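Local coordinates for CHAD domain (Ricinus communis, PDB 6QV5), which probably binds inorganic polyphosphate through an all-helical fold related to the four-helix bundle, and carries a bound zinc ion, at residues E39-N44 against R65-A70; V46-I49 against E55-H58; S89-E94 against T150-T155; D102-S107 against G251-E256. All coordinates share one frame; numbering follows the deposited sequence. Where two conformers were deposited one is given.

Contact 1. Residues E39-N44 against R65-A70; sequences EHIQRN and RRLRSA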
loop_
_atom_site.group_PDB
_atom_site.type_symbol
_atom_site.label_atom_id
_atom_site.label_comp_id
_atom_site.label_asym_id
_atom_site.label_seq_id
_atom_site.Cartn_x
_atom_site.Cartn_y
_atom_site.Cartn_z
ATOM N N GLU A 39 8.241 6.272 -11.444
ATOM C CA GLU A 39 7.362 6.712 -12.538
ATOM C C GLU A 39 5.897 6.681 -12.073
ATOM O O GLU A 39 5.148 7.613 -12.366
ATOM C CB GLU A 39 7.559 5.837 -13.791
ATOM C CG GLU A 39 6.742 6.270 -15.002
ATOM C CD GLU A 39 6.615 5.256 -16.126
ATOM O OE1 GLU A 39 6.439 4.050 -15.837
ATOM O OE2 GLU A 39 6.671 5.676 -17.304
ATOM N N HIS A 40 5.512 5.631 -11.316
ATOM C CA HIS A 40 4.166 5.443 -10.759
ATOM C C HIS A 40 3.788 6.592 -9.805
ATOM O O HIS A 40 2.631 7.010 -9.778
ATOM C CB HIS A 40 4.066 4.068 -10.064
ATOM C CG HIS A 40 2.673 3.612 -9.733
ATOM N ND1 HIS A 40 2.455 2.552 -8.870
ATOM C CD2 HIS A 40 1.473 4.070 -10.168
ATOM C CE1 HIS A 40 1.141 2.413 -8.792
ATOM N NE2 HIS A 40 0.509 3.302 -9.557
ATOM N N ILE A 41 4.779 7.128 -9.069
ATOM C CA ILE A 41 4.618 8.256 -8.147
ATOM C C ILE A 41 4.546 9.579 -8.940
ATOM O O ILE A 41 3.581 10.331 -8.777
ATOM C CB ILE A 41 5.763 8.270 -7.080
ATOM C CG1 ILE A 41 5.754 6.987 -6.221
ATOM C CG2 ILE A 41 5.705 9.526 -6.192
ATOM C CD1 ILE A 41 7.084 6.619 -5.562
ATOM N N GLN A 42 5.578 9.834 -9.788
ATOM C CA GLN A 42 5.746 11.040 -10.605
ATOM C C GLN A 42 4.577 11.333 -11.558
ATOM O O GLN A 42 4.139 12.481 -11.641
ATOM C CB GLN A 42 7.084 10.968 -11.371
ATOM C CG GLN A 42 7.424 12.191 -12.221
ATOM C CD GLN A 42 7.056 12.013 -13.677
ATOM O OE1 GLN A 42 7.504 11.080 -14.356
ATOM N NE2 GLN A 42 6.238 12.916 -14.194
ATOM N N ARG A 43 4.093 10.319 -12.295
ATOM C CA ARG A 43 3.011 10.503 -13.274
ATOM C C ARG A 43 1.636 10.842 -12.660
ATOM O O ARG A 43 0.700 11.142 -13.407
ATOM C CB ARG A 43 2.910 9.301 -14.227
ATOM C CG ARG A 43 4.138 9.088 -15.126
ATOM C CD ARG A 43 4.217 10.050 -16.300
ATOM N NE ARG A 43 3.290 9.683 -17.371
ATOM C CZ ARG A 43 2.483 10.540 -17.990
ATOM N NH1 ARG A 43 2.475 11.823 -17.649
ATOM N NH2 ARG A 43 1.675 10.118 -18.954
ATOM N N ASN A 44 1.529 10.845 -11.317
ATOM C CA ASN A 44 0.301 11.191 -10.602
ATOM C C ASN A 44 0.383 12.551 -9.881
ATOM O O ASN A 44 -0.643 13.044 -9.418
ATOM C CB ASN A 44 -0.115 10.067 -9.650
ATOM C CG ASN A 44 -0.707 8.877 -10.361
ATOM O OD1 ASN A 44 -1.797 8.940 -10.937
ATOM N ND2 ASN A 44 -0.001 7.760 -10.334
ATOM N N ARG A 65 4.109 3.013 -1.576
ATOM C CA ARG A 65 4.122 1.713 -0.897
ATOM C C ARG A 65 4.961 0.693 -1.667
ATOM O O ARG A 65 5.733 -0.043 -1.049
ATOM C CB ARG A 65 2.698 1.177 -0.706
ATOM C CG ARG A 65 2.043 1.639 0.578
ATOM C CD ARG A 65 0.917 0.704 0.967
ATOM N NE ARG A 65 -0.058 1.365 1.834
ATOM C CZ ARG A 65 -1.143 1.996 1.395
ATOM N NH1 ARG A 65 -1.406 2.053 0.096
ATOM N NH2 ARG A 65 -1.976 2.568 2.254
ATOM N N ARG A 66 4.819 0.666 -3.015
ATOM C CA ARG A 66 5.563 -0.215 -3.925
ATOM C C ARG A 66 7.058 0.096 -3.867
ATOM O O ARG A 66 7.871 -0.827 -3.877
ATOM C CB ARG A 66 5.053 -0.073 -5.369
ATOM C CG ARG A 66 3.764 -0.829 -5.644
ATOM C CD ARG A 66 3.249 -0.610 -7.054
ATOM N NE ARG A 66 4.019 -1.365 -8.043
ATOM C CZ ARG A 66 4.856 -0.822 -8.921
ATOM N NH1 ARG A 66 5.518 -1.589 -9.777
ATOM N NH2 ARG A 66 5.034 0.493 -8.957
ATOM N N LEU A 67 7.411 1.396 -3.780
ATOM C CA LEU A 67 8.788 1.875 -3.682
ATOM C C LEU A 67 9.428 1.438 -2.358
ATOM O O LEU A 67 10.553 0.936 -2.372
ATOM C CB LEU A 67 8.834 3.410 -3.843
ATOM C CG LEU A 67 10.210 4.087 -3.760
ATOM C CD1 LEU A 67 10.986 3.946 -5.064
ATOM C CD2 LEU A 67 10.069 5.550 -3.399
ATOM N N ARG A 68 8.706 1.611 -1.229
ATOM C CA ARG A 68 9.177 1.238 0.107
ATOM C C ARG A 68 9.422 -0.271 0.230
ATOM O O ARG A 68 10.437 -0.670 0.807
ATOM C CB ARG A 68 8.216 1.735 1.195
ATOM C CG ARG A 68 8.924 2.036 2.510
ATOM C CD ARG A 68 8.018 1.862 3.711
ATOM N NE ARG A 68 7.152 3.021 3.930
ATOM C CZ ARG A 68 7.463 4.058 4.704
ATOM N NH1 ARG A 68 8.630 4.098 5.335
ATOM N NH2 ARG A 68 6.607 5.060 4.853
ATOM N N SER A 69 8.516 -1.101 -0.338
ATOM C CA SER A 69 8.643 -2.562 -0.333
ATOM C C SER A 69 9.807 -3.018 -1.219
ATOM O O SER A 69 10.482 -3.989 -0.876
ATOM C CB SER A 69 7.336 -3.232 -0.753
ATOM O OG SER A 69 6.981 -2.919 -2.090
ATOM N N ALA A 70 10.056 -2.298 -2.338
ATOM C CA ALA A 70 11.166 -2.572 -3.258
ATOM C C ALA A 70 12.503 -2.264 -2.577
ATOM O O ALA A 70 13.455 -3.019 -2.747
ATOM C CB ALA A 70 11.022 -1.748 -4.529
#
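His-40 and Ile-41 on helix 26-42 face Arg-66 and Leu-67 on helix 54-73, a buried helix-helix contact between two of the early helices of the all-helical CHAD fold. Its polar half is the pair His-40 and Arg-66. Arg-66 NH2 gives His-40 ND1 a weak hydrogen bond, 3.3 Å long and bent to 126° at the hydrogen. The imidazole and guanidinium planes stand 65° apart, so the two groups do not stack. Arg-66 bends at chi3 (76°), and its CD comes in the ring plane at the edge of His-40, 3.7 Å from ND1. Each group has a stronger partner: His-40 NE2 bonds to Gln-59 OE1, and Arg-66 NH1 to Asn-36 OD1. This would be consistent with a neutral ring, though the bond to ND1 is weak.

The apolar half is smaller. Ile-41 CD1 meets Leu-67 CD2 at 3.8 Å, the two side chains crossing at about a right angle. Four residues on from His-40, Asn-44 ND2 turns back to His-40 O (2.8 Å), nearly in line with the C=O bond, and also bonds to Phe-13 O.

Leu-34 and Cys-37 extend the packing along helix 26-42, while Tyr-213 and Phe-217 of helix 198-217 cover Arg-66.

Contact 2. Residues V46-I49 against E55-H58; sequences VAVI and ETLH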
loop_
_atom_site.group_PDB
_atom_site.type_symbol
_atom_site.label_atom_id
_atom_site.label_comp_id
_atom_site.label_asym_id
_atom_site.label_seq_id
_atom_site.Cartn_x
_atom_site.Cartn_y
_atom_site.Cartn_z
ATOM N N VAL A 46 0.769 15.993 -10.738
ATOM C CA VAL A 46 -0.078 17.099 -11.209
ATOM C C VAL A 46 -1.541 16.939 -10.762
ATOM O O VAL A 46 -2.120 17.886 -10.226
ATOM C CB VAL A 46 0.059 17.313 -12.748
ATOM C CG1 VAL A 46 -0.744 18.523 -13.222
ATOM C CG2 VAL A 46 1.524 17.457 -13.160
ATOM N N ALA A 47 -2.111 15.739 -10.955
ATOM C CA ALA A 47 -3.491 15.415 -10.597
ATOM C C ALA A 47 -3.756 15.444 -9.088
ATOM O O ALA A 47 -4.868 15.785 -8.683
ATOM C CB ALA A 47 -3.877 14.071 -11.181
ATOM N N VAL A 48 -2.747 15.104 -8.262
ATOM C CA VAL A 48 -2.870 15.131 -6.797
ATOM C C VAL A 48 -2.808 16.590 -6.306
ATOM O O VAL A 48 -3.548 16.960 -5.392
ATOM C CB VAL A 48 -1.853 14.191 -6.082
ATOM C CG1 VAL A 48 -1.952 14.303 -4.560
ATOM C CG2 VAL A 48 -2.057 12.741 -6.508
ATOM N N ILE A 49 -1.959 17.419 -6.946
ATOM C CA ILE A 49 -1.791 18.837 -6.613
ATOM C C ILE A 49 -3.019 19.669 -7.029
ATOM O O ILE A 49 -3.603 20.354 -6.190
ATOM C CB ILE A 49 -0.447 19.412 -7.177
ATOM C CG1 ILE A 49 0.781 18.775 -6.483
ATOM C CG2 ILE A 49 -0.391 20.951 -7.085
ATOM C CD1 ILE A 49 2.112 18.861 -7.286
ATOM N N GLU A 55 -8.820 8.340 -7.124
ATOM C CA GLU A 55 -8.025 7.324 -7.822
ATOM C C GLU A 55 -6.584 7.776 -8.103
ATOM O O GLU A 55 -5.663 6.965 -7.971
ATOM C CB GLU A 55 -8.742 6.852 -9.104
ATOM C CG GLU A 55 -8.117 5.646 -9.804
ATOM C CD GLU A 55 -7.899 4.377 -8.996
ATOM O OE1 GLU A 55 -8.739 4.060 -8.123
ATOM O OE2 GLU A 55 -6.885 3.689 -9.252
ATOM N N THR A 56 -6.394 9.060 -8.473
ATOM C CA THR A 56 -5.076 9.653 -8.752
ATOM C C THR A 56 -4.219 9.644 -7.482
ATOM O O THR A 56 -3.035 9.312 -7.544
ATOM C CB THR A 56 -5.218 11.063 -9.347
ATOM O OG1 THR A 56 -5.849 11.917 -8.393
ATOM C CG2 THR A 56 -5.998 11.076 -10.659
ATOM N N LEU A 57 -4.842 9.976 -6.327
ATOM C CA LEU A 57 -4.217 9.969 -5.004
ATOM C C LEU A 57 -3.938 8.518 -4.570
ATOM O O LEU A 57 -2.872 8.244 -4.014
ATOM C CB LEU A 57 -5.120 10.700 -3.988
ATOM C CG LEU A 57 -4.748 10.640 -2.497
ATOM C CD1 LEU A 57 -3.490 11.443 -2.192
ATOM C CD2 LEU A 57 -5.894 11.133 -1.641
ATOM N N HIS A 58 -4.894 7.598 -4.844
ATOM C CA HIS A 58 -4.780 6.168 -4.538
ATOM C C HIS A 58 -3.577 5.570 -5.274
ATOM O O HIS A 58 -2.753 4.910 -4.642
ATOM C CB HIS A 58 -6.084 5.421 -4.894
ATOM C CG HIS A 58 -6.052 3.938 -4.662
ATOM N ND1 HIS A 58 -6.730 3.068 -5.497
ATOM C CD2 HIS A 58 -5.428 3.218 -3.696
ATOM C CE1 HIS A 58 -6.500 1.856 -5.016
ATOM N NE2 HIS A 58 -5.718 1.897 -3.937
#
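Val-48 and Leu-57 bring the two helical segments within 5.6 Å, CA to CA, close enough for side chains to touch the opposite main chain. Val-48 CG2 does so, lying 3.7 Å from Thr-56 O and 3.8 Å from Leu-57 CA. The other branch, CG1, sits anti to the backbone N (chi1 177°) and meets Leu-57 CD1 at 4.0 Å, the two side chains crossing at about a right angle.

One residue back on each helix, Ala-47 meets Thr-56: its CB lies 3.7 Å from Thr-56 CG2. With chi1 at 63°, Thr-56 holds OG1 between its own N and carbonyl carbon, where it bonds back to Asp-53 O, leaving the methyl to face Ala-47.

These are two consecutive helices, 45-50 and 54-73, joined by a short link that carries His-52, which binds zinc together with His-138. Arg-137, next to that second ligand on helix 122-145, bonds through NH2 to Ala-47 O and through NE to Val-48 O. Leu-57 continues onto Leu-95 and Ala-98 of helix 82-108.

Contact 3. Residues S89-E94 against T150-T155; sequences SWLGTE and TRLMLT
Leu-91 of helix 82-108 packs on Leu-152 and Met-153 of helix 147-163, one more helix-on-helix seam of the CHAD fold, with a nearest CA pair of 9.4 Å between Leu-91 and Leu-152. The contact across it is purely apolar and rests on a single methyl. Leu-91 CD2 reaches Leu-152 CD2 at 4.0 Å and Met-153 CE at 3.9 Å. Met-153 leaves its helix to one side, but bends at chi2 (-70°) and again at chi3 bring CE back to Leu-91, the two side chains crossing at about a right angle. Leu-38 and Ile-41 of helix 26-42 also touch Met-153, and Leu-144 and Tyr-149 touch Leu-91.

Among the aromatic contacts, Trp-90 has Glu-94 CG over one face, 3.6 Å above the ring plane and toward its rim, and forms a cation-pi interaction with Arg-148.

The two segments share no hydrogen bond, and Ser-89 OG takes one from Arg-68 NH1 of helix 54-73 instead. Within the segments, Thr-155 OG1 turns back on Arg-151 O, which also takes the helical Thr-155 N. The same happens at Ser-89, where Thr-93 OG1 (2.7 Å) and Thr-93 N (3.1 Å) reach Ser-89 O from opposite faces of its carbonyl plane.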
loop_
_atom_site.group_PDB
_atom_site.type_symbol
_atom_site.label_atom_id
_atom_site.label_comp_id
_atom_site.label_asym_id
_atom_site.label_seq_id
_atom_site.Cartn_x
_atom_site.Cartn_y
_atom_site.Cartn_z
ATOM N N SER A 89 9.125 8.133 4.345
ATOM C CA SER A 89 8.187 7.961 5.456
ATOM C C SER A 89 7.296 9.196 5.607
ATOM O O SER A 89 6.108 9.053 5.892
ATOM C CB SER A 89 8.937 7.675 6.754
ATOM O OG SER A 89 9.642 6.447 6.668
ATOM N N TRP A 90 7.867 10.400 5.378
ATOM C CA TRP A 90 7.159 11.681 5.420
ATOM C C TRP A 90 6.146 11.755 4.269
ATOM O O TRP A 90 4.996 12.126 4.502
ATOM C CB TRP A 90 8.156 12.859 5.382
ATOM C CG TRP A 90 7.562 14.167 4.944
ATOM C CD1 TRP A 90 6.788 15.007 5.687
ATOM C CD2 TRP A 90 7.688 14.772 3.650
ATOM N NE1 TRP A 90 6.422 16.102 4.936
ATOM C CE2 TRP A 90 6.960 15.982 3.681
ATOM C CE3 TRP A 90 8.339 14.404 2.460
ATOM C CZ2 TRP A 90 6.876 16.833 2.572
ATOM C CZ3 TRP A 90 8.249 15.243 1.361
ATOM C CH2 TRP A 90 7.529 16.444 1.425
ATOM N N LEU A 91 6.573 11.385 3.041
ATOM C CA LEU A 91 5.739 11.367 1.835
ATOM C C LEU A 91 4.588 10.354 1.968
ATOM O O LEU A 91 3.466 10.647 1.546
ATOM C CB LEU A 91 6.606 11.075 0.590
ATOM C CG LEU A 91 5.913 10.988 -0.781
ATOM C CD1 LEU A 91 5.261 12.305 -1.170
ATOM C CD2 LEU A 91 6.892 10.562 -1.854
ATOM N N GLY A 92 4.881 9.198 2.569
ATOM C CA GLY A 92 3.912 8.137 2.819
ATOM C C GLY A 92 2.844 8.548 3.812
ATOM O O GLY A 92 1.675 8.198 3.643
ATOM N N THR A 93 3.242 9.319 4.845
ATOM C CA THR A 93 2.359 9.847 5.892
ATOM C C THR A 93 1.459 10.959 5.327
ATOM O O THR A 93 0.269 10.988 5.644
ATOM C CB THR A 93 3.197 10.291 7.113
ATOM O OG1 THR A 93 3.963 9.177 7.577
ATOM C CG2 THR A 93 2.348 10.835 8.260
ATOM N N GLU A 94 2.021 11.858 4.489
ATOM C CA GLU A 94 1.285 12.969 3.876
ATOM C C GLU A 94 0.195 12.493 2.914
ATOM O O GLU A 94 -0.943 12.958 3.015
ATOM C CB GLU A 94 2.232 13.977 3.192
ATOM C CG GLU A 94 3.094 14.796 4.144
ATOM C CD GLU A 94 2.374 15.582 5.225
ATOM O OE1 GLU A 94 1.497 16.409 4.883
ATOM O OE2 GLU A 94 2.695 15.375 6.417
ATOM N N THR A 150 10.636 17.266 -4.308
ATOM C CA THR A 150 11.408 17.302 -5.555
ATOM C C THR A 150 12.866 16.891 -5.338
ATOM O O THR A 150 13.424 16.202 -6.193
ATOM C CB THR A 150 11.266 18.647 -6.269
ATOM O OG1 THR A 150 11.544 19.701 -5.348
ATOM C CG2 THR A 150 9.882 18.834 -6.886
ATOM N N ARG A 151 13.461 17.271 -4.184
ATOM C CA ARG A 151 14.831 16.885 -3.831
ATOM C C ARG A 151 14.910 15.381 -3.589
ATOM O O ARG A 151 15.853 14.750 -4.055
ATOM C CB ARG A 151 15.356 17.663 -2.612
ATOM C CG ARG A 151 15.820 19.069 -2.952
ATOM C CD ARG A 151 16.523 19.750 -1.795
ATOM N NE ARG A 151 17.937 19.378 -1.721
ATOM C CZ ARG A 151 18.825 19.952 -0.915
ATOM N NH1 ARG A 151 20.089 19.551 -0.919
ATOM N NH2 ARG A 151 18.458 20.936 -0.103
ATOM N N LEU A 152 13.895 14.806 -2.910
ATOM C CA LEU A 152 13.795 13.373 -2.616
ATOM C C LEU A 152 13.759 12.528 -3.894
ATOM O O LEU A 152 14.524 11.569 -3.995
ATOM C CB LEU A 152 12.571 13.085 -1.712
ATOM C CG LEU A 152 12.065 11.635 -1.604
ATOM C CD1 LEU A 152 13.010 10.771 -0.784
ATOM C CD2 LEU A 152 10.673 11.590 -1.011
ATOM N N MET A 153 12.889 12.891 -4.862
ATOM C CA MET A 153 12.731 12.191 -6.145
ATOM C C MET A 153 14.014 12.230 -6.972
ATOM O O MET A 153 14.355 11.245 -7.631
ATOM C CB MET A 153 11.560 12.776 -6.956
ATOM C CG MET A 153 10.198 12.553 -6.331
ATOM S SD MET A 153 9.637 10.832 -6.363
ATOM C CE MET A 153 9.607 10.484 -4.624
ATOM N N LEU A 154 14.729 13.369 -6.913
ATOM C CA LEU A 154 15.989 13.598 -7.606
ATOM C C LEU A 154 17.126 12.802 -6.951
ATOM O O LEU A 154 17.882 12.141 -7.666
ATOM C CB LEU A 154 16.300 15.108 -7.619
ATOM C CG LEU A 154 17.485 15.587 -8.450
ATOM C CD1 LEU A 154 17.172 15.544 -9.941
ATOM C CD2 LEU A 154 17.872 16.994 -8.052
ATOM N N THR A 155 17.235 12.856 -5.602
ATOM C CA THR A 155 18.274 12.152 -4.838
ATOM C C THR A 155 18.085 10.628 -4.921
ATOM O O THR A 155 19.082 9.910 -5.014
ATOM C CB THR A 155 18.378 12.696 -3.398
ATOM O OG1 THR A 155 18.402 14.123 -3.437
ATOM C CG2 THR A 155 19.625 12.207 -2.666
#

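Contact 4. Residues D102-S107 against G251-E256; sequences DVLLAS and GRLLQE
Leu-104 reaches from helix 82-108 toward Leu-253 and Leu-254 on helix 224-260, and these three buried leucines make up the close part of the contact. Leu-104 CD2 lies 4.3 Å from Leu-253 CD1, and its other methyl, CD1, is 4.4 Å from Leu-254 CD1, both moderate van der Waals distances. The fork of one leucine is thus shared between two consecutive residues of the opposite helix. Leu-104 holds CG anti to its backbone N (chi1 170°), and that direction carries both methyls across. Leu-254 sets out to one side of its helix, but its CD1 end comes nearer Leu-104. The helices are spaced here by 8.5 Å between the CA atoms of Leu-104 and Leu-253.

On the outer, exposed face of helix 224-260, things are polar. Arg-252 NH1 makes a salt bridge with Glu-256 OE2, one turn on, at 3.1 Å; as a hydrogen bond it is weak, its angle only 123°. This bridge lies within helix 224-260, though Arg-252 NH2 also has a long, weak ion pair with Asp-100 OD2 on helix 82-108. The first helix, meanwhile, widens into a pi-type turn at 104-107, just where Leu-104 leaves it.

Val-129 of helix 122-145 packs beside Leu-104, and Val-268 and Ala-271 of helix 265-281 beside Leu-254. Between the two segments only methyl groups meet, so dispersion and burial join them here.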
loop_
_atom_site.group_PDB
_atom_site.type_symbol
_atom_site.label_atom_id
_atom_site.label_comp_id
_atom_site.label_asym_id
_atom_site.label_seq_id
_atom_site.Cartn_x
_atom_site.Cartn_y
_atom_site.Cartn_z
ATOM N N ASP A 102 -10.240 9.804 2.457
ATOM C CA ASP A 102 -10.966 9.562 1.209
ATOM C C ASP A 102 -11.665 8.196 1.225
ATOM O O ASP A 102 -12.759 8.074 0.673
ATOM C CB ASP A 102 -10.033 9.686 -0.008
ATOM C CG ASP A 102 -10.400 10.779 -1.002
ATOM O OD1 ASP A 102 -11.455 11.434 -0.812
ATOM O OD2 ASP A 102 -9.638 10.980 -1.970
ATOM N N VAL A 103 -11.031 7.178 1.858
ATOM C CA VAL A 103 -11.566 5.816 2.008
ATOM C C VAL A 103 -12.787 5.871 2.939
ATOM O O VAL A 103 -13.823 5.290 2.618
ATOM C CB VAL A 103 -10.486 4.796 2.490
ATOM C CG1 VAL A 103 -11.101 3.446 2.865
ATOM C CG2 VAL A 103 -9.396 4.604 1.440
ATOM N N LEU A 104 -12.663 6.606 4.065
ATOM C CA LEU A 104 -13.717 6.811 5.059
ATOM C C LEU A 104 -14.966 7.441 4.426
ATOM O O LEU A 104 -16.073 6.986 4.697
ATOM C CB LEU A 104 -13.182 7.671 6.233
ATOM C CG LEU A 104 -14.184 8.210 7.278
ATOM C CD1 LEU A 104 -14.826 7.089 8.085
ATOM C CD2 LEU A 104 -13.512 9.186 8.217
ATOM N N LEU A 105 -14.776 8.449 3.558
ATOM C CA LEU A 105 -15.850 9.172 2.878
ATOM C C LEU A 105 -16.564 8.369 1.775
ATOM O O LEU A 105 -17.795 8.378 1.725
ATOM C CB LEU A 105 -15.303 10.505 2.323
ATOM C CG LEU A 105 -16.293 11.456 1.636
ATOM C CD1 LEU A 105 -17.155 12.195 2.652
ATOM C CD2 LEU A 105 -15.562 12.444 0.756
ATOM N N ALA A 106 -15.799 7.707 0.889
ATOM C CA ALA A 106 -16.335 6.977 -0.264
ATOM C C ALA A 106 -16.679 5.498 -0.033
ATOM O O ALA A 106 -17.539 4.972 -0.746
ATOM C CB ALA A 106 -15.376 7.100 -1.439
ATOM N N SER A 107 -16.011 4.822 0.922
ATOM C CA SER A 107 -16.227 3.392 1.151
ATOM C C SER A 107 -16.764 3.012 2.539
ATOM O O SER A 107 -17.679 2.192 2.616
ATOM C CB SER A 107 -14.942 2.618 0.857
ATOM O OG SER A 107 -15.079 1.224 1.080
ATOM N N GLY A 251 -12.739 4.148 12.904
ATOM C CA GLY A 251 -12.973 4.347 14.331
ATOM C C GLY A 251 -11.935 5.244 14.976
ATOM O O GLY A 251 -12.270 6.053 15.846
ATOM N N ARG A 252 -10.670 5.117 14.532
ATOM C CA ARG A 252 -9.532 5.914 14.993
ATOM C C ARG A 252 -9.653 7.357 14.471
ATOM O O ARG A 252 -9.464 8.296 15.247
ATOM C CB ARG A 252 -8.209 5.260 14.539
ATOM C CG ARG A 252 -6.941 5.998 14.981
ATOM C CD ARG A 252 -5.674 5.435 14.350
ATOM N NE ARG A 252 -5.673 5.521 12.885
ATOM C CZ ARG A 252 -5.257 6.574 12.186
ATOM N NH1 ARG A 252 -4.807 7.659 12.807
ATOM N NH2 ARG A 252 -5.293 6.554 10.860
ATOM N N LEU A 253 -9.977 7.525 13.167
ATOM C CA LEU A 253 -10.137 8.830 12.514
ATOM C C LEU A 253 -11.308 9.632 13.077
ATOM O O LEU A 253 -11.172 10.841 13.268
ATOM C CB LEU A 253 -10.282 8.695 10.985
ATOM C CG LEU A 253 -9.061 8.236 10.175
ATOM C CD1 LEU A 253 -9.436 8.019 8.725
ATOM C CD2 LEU A 253 -7.913 9.237 10.256
ATOM N N LEU A 254 -12.453 8.966 13.338
ATOM C CA LEU A 254 -13.646 9.617 13.884
ATOM C C LEU A 254 -13.466 10.041 15.341
ATOM O O LEU A 254 -13.896 11.137 15.697
ATOM C CB LEU A 254 -14.910 8.762 13.696
ATOM C CG LEU A 254 -15.451 8.636 12.265
ATOM C CD1 LEU A 254 -16.370 7.441 12.137
ATOM C CD2 LEU A 254 -16.160 9.908 11.808
ATOM N N GLN A 255 -12.792 9.206 16.167
ATOM C CA GLN A 255 -12.493 9.508 17.576
ATOM C C GLN A 255 -11.591 10.756 17.674
ATOM O O GLN A 255 -11.788 11.581 18.570
ATOM C CB GLN A 255 -11.877 8.283 18.289
ATOM C CG GLN A 255 -11.503 8.473 19.771
ATOM C CD GLN A 255 -12.651 8.910 20.652
ATOM O OE1 GLN A 255 -13.558 8.135 20.973
ATOM N NE2 GLN A 255 -12.627 10.167 21.073
ATOM N N GLU A 256 -10.643 10.907 16.720
ATOM C CA GLU A 256 -9.744 12.063 16.610
ATOM C C GLU A 256 -10.549 13.301 16.199
ATOM O O GLU A 256 -10.285 14.397 16.698
ATOM C CB GLU A 256 -8.635 11.793 15.581
ATOM C CG GLU A 256 -7.490 10.943 16.108
ATOM C CD GLU A 256 -6.482 10.481 15.072
ATOM O OE1 GLU A 256 -6.092 11.295 14.202
ATOM O OE2 GLU A 256 -6.068 9.301 15.141
#

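Overall arrangement
From the N terminus, contact 1 opens first, but contact 2, nested inside it, closes first, folding the short helix 45-50 onto the start of helix 54-73; the same helix then completes contact 1 by packing back on helix 26-42. The two touch where Asn-44 meets Thr-56. Contact 3 opens after both have closed and spans helix 122-145 to reach helix 147-163; it touches contact 1 through Arg-68 with Ser-89 and Ile-41 with Met-153. Contact 4 opens before contact 3 closes, so the two cross, sharing helix 82-108 with centres about 25 Å apart. Its long loop ties the N-terminal helices to helix 224-260, and Asp-102 meets Leu-57 of contact 2.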